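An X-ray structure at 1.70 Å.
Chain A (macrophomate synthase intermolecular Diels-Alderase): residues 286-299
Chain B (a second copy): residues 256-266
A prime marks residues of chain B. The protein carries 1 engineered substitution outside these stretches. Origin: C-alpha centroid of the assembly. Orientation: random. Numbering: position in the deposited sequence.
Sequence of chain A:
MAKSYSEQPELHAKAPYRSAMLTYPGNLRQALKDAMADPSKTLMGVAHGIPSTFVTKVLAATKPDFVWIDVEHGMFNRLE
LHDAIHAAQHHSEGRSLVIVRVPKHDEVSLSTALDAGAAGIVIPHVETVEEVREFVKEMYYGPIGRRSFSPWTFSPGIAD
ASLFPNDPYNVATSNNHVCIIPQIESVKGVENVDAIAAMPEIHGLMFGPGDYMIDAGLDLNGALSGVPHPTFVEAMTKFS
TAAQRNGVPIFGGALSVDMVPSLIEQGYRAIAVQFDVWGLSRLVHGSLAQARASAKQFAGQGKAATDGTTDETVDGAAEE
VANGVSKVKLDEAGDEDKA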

ATOM      1  N   GLY A 286     -25.456 -17.711   2.184  1.00 11.79           N
ATOM      2  CA  GLY A 286     -26.879 -17.999   2.193  1.00 13.56           C
ATOM      3  C   GLY A 286     -27.527 -17.798   0.842  1.00 14.28           C
ATOM      4  O   GLY A 286     -28.391 -18.592   0.434  1.00 12.10           O
ATOM      5  N   SER A 287     -27.116 -16.745   0.133  1.00 11.31           N
ATOM      6  CA  SER A 287     -27.685 -16.464  -1.180  1.00 12.47           C
ATOM      7  C   SER A 287     -27.293 -17.565  -2.154  1.00 11.32           C
ATOM      8  O   SER A 287     -28.115 -17.992  -2.966  1.00 12.70           O
ATOM      9  CB  SER A 287     -27.208 -15.107  -1.702  1.00 13.43           C
ATOM     10  OG  SER A 287     -27.673 -14.061  -0.860  1.00 15.27           O
ATOM     11  N   LEU A 288     -26.044 -18.024  -2.067  1.00  9.48           N
ATOM     12  CA  LEU A 288     -25.560 -19.102  -2.938  1.00 12.04           C
ATOM     13  C   LEU A 288     -26.364 -20.381  -2.698  1.00 13.14           C
ATOM     14  O   LEU A 288     -26.796 -21.052  -3.647  1.00 12.37           O
ATOM     15  CB  LEU A 288     -24.076 -19.393  -2.662  1.00  8.47           C
ATOM     16  CG  LEU A 288     -23.083 -18.291  -3.059  1.00  7.52           C
ATOM     17  CD1 LEU A 288     -21.713 -18.603  -2.438  1.00 10.24           C
ATOM     18  CD2 LEU A 288     -22.982 -18.203  -4.589  1.00 10.68           C
ATOM     19  N   ALA A 289     -26.559 -20.719  -1.426  1.00 12.03           N
ATOM     20  CA  ALA A 289     -27.301 -21.920  -1.067  1.00 13.35           C
ATOM     21  C   ALA A 289     -28.725 -21.873  -1.609  1.00 14.14           C
ATOM     22  O   ALA A 289     -29.205 -22.848  -2.191  1.00 15.61           O
ATOM     23  CB  ALA A 289     -27.330 -22.092   0.452  1.00 14.15           C
ATOM     24  N   GLN A 290     -29.397 -20.739  -1.419  1.00 11.09           N
ATOM     25  CA  GLN A 290     -30.767 -20.592  -1.882  1.00 12.65           C
ATOM     26  C   GLN A 290     -30.831 -20.681  -3.396  1.00 13.42           C
ATOM     27  O   GLN A 290     -31.725 -21.327  -3.955  1.00 14.21           O
ATOM     28  CB  GLN A 290     -31.343 -19.254  -1.431  1.00 14.85           C
ATOM     29  CG  GLN A 290     -31.642 -19.184   0.048  1.00 26.48           C
ATOM     30  CD  GLN A 290     -32.036 -17.788   0.486  1.00 33.64           C
ATOM     31  OE1 GLN A 290     -32.732 -17.069  -0.240  1.00 36.64           O
ATOM     32  NE2 GLN A 290     -31.602 -17.397   1.684  1.00 38.90           N
ATOM     33  N   ALA A 291     -29.880 -20.033  -4.065  1.00 12.47           N
ATOM     34  CA  ALA A 291     -29.856 -20.046  -5.522  1.00 15.48           C
ATOM     35  C   ALA A 291     -29.677 -21.464  -6.066  1.00 14.91           C
ATOM     36  O   ALA A 291     -30.436 -21.899  -6.940  1.00 13.71           O
ATOM     37  CB  ALA A 291     -28.733 -19.130  -6.042  1.00 13.86           C
ATOM     38  N   ARG A 292     -28.681 -22.184  -5.559  1.00 12.36           N
ATOM     39  CA  ARG A 292     -28.431 -23.546  -6.025  1.00 13.27           C
ATOM     40  C   ARG A 292     -29.629 -24.442  -5.747  1.00 16.95           C
ATOM     41  O   ARG A 292     -30.023 -25.261  -6.587  1.00 15.43           O
ATOM     42  CB  ARG A 292     -27.187 -24.133  -5.355  1.00 11.98           C
ATOM     43  CG  ARG A 292     -25.879 -23.446  -5.764  1.00 13.83           C
ATOM     44  CD  ARG A 292     -24.672 -24.281  -5.353  1.00 15.93           C
ATOM     45  NE  ARG A 292     -23.403 -23.616  -5.651  1.00 16.39           N
ATOM     46  CZ  ARG A 292     -22.646 -23.021  -4.735  1.00 17.63           C
ATOM     47  NH1 ARG A 292     -23.033 -23.010  -3.465  1.00 15.67           N
ATOM     48  NH2 ARG A 292     -21.506 -22.439  -5.088  1.00 15.53           N
ATOM     49  N   ALA A 293     -30.217 -24.282  -4.567  1.00 14.17           N
ATOM     50  CA  ALA A 293     -31.379 -25.083  -4.199  1.00 18.06           C
ATOM     51  C   ALA A 293     -32.531 -24.854  -5.172  1.00 15.09           C
ATOM     52  O   ALA A 293     -33.221 -25.798  -5.561  1.00 17.57           O
ATOM     53  CB  ALA A 293     -31.821 -24.736  -2.780  1.00 15.56           C
ATOM     54  N   SER A 294     -32.736 -23.603  -5.572  1.00 13.02           N
ATOM     55  CA  SER A 294     -33.826 -23.263  -6.470  1.00 14.85           C
ATOM     56  C   SER A 294     -33.565 -23.714  -7.902  1.00 15.88           C
ATOM     57  O   SER A 294     -34.489 -23.762  -8.720  1.00 18.12           O
ATOM     58  CB  SER A 294     -34.091 -21.756  -6.439  1.00 16.89           C
ATOM     59  OG  SER A 294     -33.078 -21.031  -7.113  1.00 21.79           O
ATOM     60  N   ALA A 295     -32.315 -24.051  -8.202  1.00 14.92           N
ATOM     61  CA  ALA A 295     -31.964 -24.493  -9.550  1.00 17.64           C
ATOM     62  C   ALA A 295     -32.110 -26.000  -9.713  1.00 14.63           C
ATOM     63  O   ALA A 295     -32.128 -26.506 -10.830  1.00 17.13           O
ATOM     64  CB  ALA A 295     -30.534 -24.076  -9.883  1.00 16.27           C
ATOM     65  N   LYS A 296     -32.209 -26.721  -8.604  1.00 16.78           N
ATOM     66  CA  LYS A 296     -32.327 -28.172  -8.662  1.00 16.45           C
ATOM     67  C   LYS A 296     -33.503 -28.675  -9.494  1.00 17.60           C
ATOM     68  O   LYS A 296     -33.436 -29.769 -10.045  1.00 20.07           O
ATOM     69  CB  LYS A 296     -32.412 -28.756  -7.250  1.00 19.32           C
ATOM     70  CG  LYS A 296     -31.071 -28.830  -6.538  1.00 24.20           C
ATOM     71  CD  LYS A 296     -30.154 -29.839  -7.212  1.00 32.64           C
ATOM     72  CE  LYS A 296     -28.769 -29.865  -6.587  1.00 35.64           C
ATOM     73  NZ  LYS A 296     -28.806 -30.265  -5.157  1.00 44.17           N
ATOM     74  N   GLN A 297     -34.560 -27.872  -9.593  1.00 18.11           N
ATOM     75  CA  GLN A 297     -35.757 -28.253 -10.348  1.00 18.94           C
ATOM     76  C   GLN A 297     -35.496 -28.382 -11.847  1.00 24.87           C
ATOM     77  O   GLN A 297     -36.325 -28.927 -12.588  1.00 21.46           O
ATOM     78  CB  GLN A 297     -36.863 -27.223 -10.117  1.00 19.77           C
ATOM     79  CG  GLN A 297     -36.491 -25.829 -10.594  1.00 20.52           C
ATOM     80  CD  GLN A 297     -37.564 -24.793 -10.329  1.00 28.14           C
ATOM     81  OE1 GLN A 297     -38.664 -24.861 -10.882  1.00 28.39           O
ATOM     82  NE2 GLN A 297     -37.250 -23.821  -9.480  1.00 25.90           N
ATOM     83  N   PHE A 298     -34.345 -27.889 -12.294  1.00 18.22           N
ATOM     84  CA  PHE A 298     -33.999 -27.945 -13.707  1.00 20.57           C
ATOM     85  C   PHE A 298     -33.095 -29.118 -14.066  1.00 18.69           C
ATOM     86  O   PHE A 298     -32.699 -29.267 -15.224  1.00 23.44           O
ATOM     87  CB  PHE A 298     -33.333 -26.630 -14.117  1.00 19.21           C
ATOM     88  CG  PHE A 298     -34.213 -25.438 -13.939  1.00 21.63           C
ATOM     89  CD1 PHE A 298     -35.249 -25.185 -14.833  1.00 20.58           C
ATOM     90  CD2 PHE A 298     -34.029 -24.576 -12.861  1.00 17.54           C
ATOM     91  CE1 PHE A 298     -36.086 -24.100 -14.658  1.00 23.91           C
ATOM     92  CE2 PHE A 298     -34.865 -23.482 -12.677  1.00 21.50           C
ATOM     93  CZ  PHE A 298     -35.896 -23.242 -13.578  1.00 28.14           C
ATOM     94  N   ALA A 299     -32.777 -29.949 -13.080  1.00 17.87           N
ATOM     95  CA  ALA A 299     -31.914 -31.103 -13.293  1.00 19.02           C
ATOM     96  C   ALA A 299     -32.501 -32.041 -14.340  1.00 28.05           C
ATOM     97  O   ALA A 299     -33.720 -32.116 -14.511  1.00 26.88           O
ATOM     98  CB  ALA A 299     -31.705 -31.847 -11.991  1.00 20.53           C
TER
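Chain B 256-266: SVDMVPSLIEQ

Chain B packs a short helix and the turn before it against a helix of chain A and the 3-10 segment that follows it in a largely apolar contact, with no direct hydrogen bond across it and one bridging water. The two stretches together bury 465 Å².

In chain A, a helix that begins earlier in the chain runs through this stretch and gives way to a 3-10 segment at 296-298. In chain B, Ser256′ is extended, at phi/psi -138/142. The chain then turns into a helix that includes 260-265. The backbone bond from Met259′ N to Ser256′ O, 3.0 Å, helps close this turn. The two helices run in broadly the same direction. Their axes cross at -52° and approach to 9.6 Å.

The register follows from the closest CA atoms. Ala291 CA lies 6.1 Å from Val257′ CA, and Ala295 CA lies 6.3 Å from Pro261′ CA. One step of four residues in chain A thus matches one step of four in chain B. At Ala291 the backbone takes part as well as the methyl: Ala291 N lies 3.7 Å from Val257′ CG1.

Val257′ begins the contact. Its CG1 is 3.6 Å from Ser287 O and 3.9 Å from both Ala291 CB and Gln290 CB. Its CG2 is 3.8 Å from Ser287 CB. Val260′ comes next, with CG2 4.0 Å from Ala291 CB and CG1 3.4 Å from Ser294 OG.

Ser294 is where the water links the two stretches. Its OG donates to Ala291 O within its own chain, at 2.8 Å. The same OG accepts from water 1, at 2.9 Å. That water also donates to Val257′ O, at 2.6 Å, so it joins the two chains. Pro261′ CD lies 3.8 Å from Ser294 OG.

Further along, Ile264′ reaches both Ala295 and Phe298. Its CD1 is 3.7 Å from Ala295 CB. Its CG2 sits over one face of the Phe298 ring, 3.7 Å from the ring centroid and 8° off the ring normal. This is a CH-pi contact with the methyl almost directly above the ring centre. Phe298 CZ is also 3.6 Å from Pro261′ O, a carbonyl that already accepts from Glu265′ N at 3.0 Å. Phe298 CE1 lies 3.8 Å from Glu265′ CG.

Gln297 flanks this end. Its NE2 donates to Ser294 O at 2.9 Å, which folds the side chain back on its own chain. The same NE2 is 3.6 Å from Pro261′ CG.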

ATOM      1  N   SER B 256     -32.904 -10.136  -6.560  1.00 21.41           N
ATOM      2  CA  SER B 256     -33.317 -10.885  -5.381  1.00 19.23           C
ATOM      3  C   SER B 256     -33.097 -12.345  -5.747  1.00 20.54           C
ATOM      4  O   SER B 256     -33.330 -12.750  -6.890  1.00 20.26           O
ATOM      5  CB  SER B 256     -34.785 -10.618  -5.036  1.00 24.25           C
ATOM      6  OG  SER B 256     -35.657 -11.072  -6.048  1.00 27.94           O
ATOM      7  N   VAL B 257     -32.649 -13.144  -4.790  1.00 20.93           N
ATOM      8  CA  VAL B 257     -32.369 -14.536  -5.091  1.00 22.81           C
ATOM      9  C   VAL B 257     -33.575 -15.328  -5.595  1.00 25.18           C
ATOM     10  O   VAL B 257     -33.408 -16.302  -6.330  1.00 25.91           O
ATOM     11  CB  VAL B 257     -31.727 -15.233  -3.876  1.00 26.03           C
ATOM     12  CG1 VAL B 257     -31.174 -16.590  -4.280  1.00 29.84           C
ATOM     13  CG2 VAL B 257     -30.592 -14.362  -3.330  1.00 30.37           C
ATOM     14  N   ASP B 258     -34.789 -14.914  -5.244  1.00 25.31           N
ATOM     15  CA  ASP B 258     -35.954 -15.658  -5.714  1.00 25.65           C
ATOM     16  C   ASP B 258     -36.210 -15.497  -7.213  1.00 25.37           C
ATOM     17  O   ASP B 258     -37.119 -16.118  -7.757  1.00 24.70           O
ATOM     18  CB  ASP B 258     -37.224 -15.295  -4.920  1.00 29.38           C
ATOM     19  CG  ASP B 258     -37.541 -13.812  -4.936  1.00 34.66           C
ATOM     20  OD1 ASP B 258     -37.124 -13.100  -5.874  1.00 40.31           O
ATOM     21  OD2 ASP B 258     -38.234 -13.358  -4.002  1.00 42.31           O
ATOM     22  N   MET B 259     -35.401 -14.680  -7.882  1.00 19.22           N
ATOM     23  CA  MET B 259     -35.547 -14.470  -9.322  1.00 20.40           C
ATOM     24  C   MET B 259     -34.809 -15.547 -10.120  1.00 16.45           C
ATOM     25  O   MET B 259     -35.022 -15.700 -11.323  1.00 17.74           O
ATOM     26  CB  MET B 259     -34.967 -13.116  -9.726  1.00 22.30           C
ATOM     27  CG  MET B 259     -35.674 -11.901  -9.155  1.00 33.19           C
ATOM     28  SD  MET B 259     -34.730 -10.420  -9.561  1.00 43.87           S
ATOM     29  CE  MET B 259     -35.123 -10.226 -11.344  1.00 43.34           C
ATOM     30  N   VAL B 260     -33.939 -16.287  -9.449  1.00 14.77           N
ATOM     31  CA  VAL B 260     -33.131 -17.300 -10.109  1.00 17.60           C
ATOM     32  C   VAL B 260     -33.874 -18.262 -11.048  1.00 16.11           C
ATOM     33  O   VAL B 260     -33.461 -18.444 -12.203  1.00 16.05           O
ATOM     34  CB  VAL B 260     -32.289 -18.075  -9.065  1.00 16.15           C
ATOM     35  CG1 VAL B 260     -31.625 -19.278  -9.699  1.00 15.74           C
ATOM     36  CG2 VAL B 260     -31.218 -17.134  -8.491  1.00 18.34           C
ATOM     37  N   PRO B 261     -34.971 -18.884 -10.587  1.00 17.49           N
ATOM     38  CA  PRO B 261     -35.667 -19.800 -11.502  1.00 17.83           C
ATOM     39  C   PRO B 261     -36.083 -19.138 -12.807  1.00 17.46           C
ATOM     40  O   PRO B 261     -35.893 -19.698 -13.886  1.00 19.46           O
ATOM     41  CB  PRO B 261     -36.865 -20.263 -10.678  1.00 21.51           C
ATOM     42  CG  PRO B 261     -36.288 -20.319  -9.295  1.00 21.88           C
ATOM     43  CD  PRO B 261     -35.519 -18.999  -9.223  1.00 17.33           C
ATOM     44  N   SER B 262     -36.641 -17.941 -12.712  1.00 19.12           N
ATOM     45  CA  SER B 262     -37.079 -17.224 -13.898  1.00 19.76           C
ATOM     46  C   SER B 262     -35.886 -16.894 -14.795  1.00 21.26           C
ATOM     47  O   SER B 262     -35.968 -16.997 -16.023  1.00 19.48           O
ATOM     48  CB  SER B 262     -37.796 -15.934 -13.504  1.00 23.28           C
ATOM     49  OG  SER B 262     -38.254 -15.252 -14.661  1.00 32.14           O
ATOM     50  N   LEU B 263     -34.771 -16.497 -14.185  1.00 17.23           N
ATOM     51  CA  LEU B 263     -33.592 -16.171 -14.980  1.00 15.67           C
ATOM     52  C   LEU B 263     -33.094 -17.412 -15.709  1.00 14.30           C
ATOM     53  O   LEU B 263     -32.706 -17.335 -16.870  1.00 16.88           O
ATOM     54  CB  LEU B 263     -32.480 -15.595 -14.087  1.00 15.14           C
ATOM     55  CG  LEU B 263     -32.848 -14.260 -13.429  1.00 18.66           C
ATOM     56  CD1 LEU B 263     -31.776 -13.857 -12.422  1.00 21.00           C
ATOM     57  CD2 LEU B 263     -33.016 -13.184 -14.503  1.00 24.60           C
ATOM     58  N   ILE B 264     -33.104 -18.560 -15.036  1.00 15.13           N
ATOM     59  CA  ILE B 264     -32.647 -19.785 -15.677  1.00 16.18           C
ATOM     60  C   ILE B 264     -33.568 -20.121 -16.848  1.00 19.46           C
ATOM     61  O   ILE B 264     -33.103 -20.538 -17.909  1.00 19.45           O
ATOM     62  CB  ILE B 264     -32.604 -20.966 -14.680  1.00 13.28           C
ATOM     63  CG1 ILE B 264     -31.449 -20.743 -13.686  1.00 11.28           C
ATOM     64  CG2 ILE B 264     -32.410 -22.296 -15.429  1.00 16.41           C
ATOM     65  CD1 ILE B 264     -31.435 -21.703 -12.523  1.00 11.79           C
ATOM     66  N   GLU B 265     -34.868 -19.913 -16.664  1.00 18.61           N
ATOM     67  CA  GLU B 265     -35.835 -20.203 -17.727  1.00 21.08           C
ATOM     68  C   GLU B 265     -35.591 -19.294 -18.922  1.00 21.96           C
ATOM     69  O   GLU B 265     -35.864 -19.663 -20.068  1.00 24.03           O
ATOM     70  CB  GLU B 265     -37.269 -20.007 -17.217  1.00 22.64           C
ATOM     71  CG  GLU B 265     -37.644 -20.949 -16.088  1.00 30.48           C
ATOM     72  CD  GLU B 265     -39.041 -20.690 -15.540  1.00 42.05           C
ATOM     73  OE1 GLU B 265     -39.345 -19.527 -15.186  1.00 41.48           O
ATOM     74  OE2 GLU B 265     -39.832 -21.655 -15.457  1.00 47.33           O
ATOM     75  N   GLN B 266     -35.071 -18.106 -18.642  1.00 21.62           N
ATOM     76  CA  GLN B 266     -34.773 -17.120 -19.671  1.00 22.91           C
ATOM     77  C   GLN B 266     -33.441 -17.366 -20.375  1.00 24.73           C
ATOM     78  O   GLN B 266     -33.103 -16.666 -21.329  1.00 25.41           O
ATOM     79  CB  GLN B 266     -34.760 -15.723 -19.065  1.00 25.36           C
ATOM     80  CG  GLN B 266     -36.106 -15.242 -18.592  1.00 29.62           C
ATOM     81  CD  GLN B 266     -36.019 -13.884 -17.938  1.00 33.24           C
ATOM     82  OE1 GLN B 266     -35.538 -12.920 -18.542  1.00 37.96           O
ATOM     83  NE2 GLN B 266     -36.482 -13.794 -16.696  1.00 33.40           N
TER
HETATM   84  O   HOH W   1     -33.629 -18.707  -5.452  1.00 31.09           O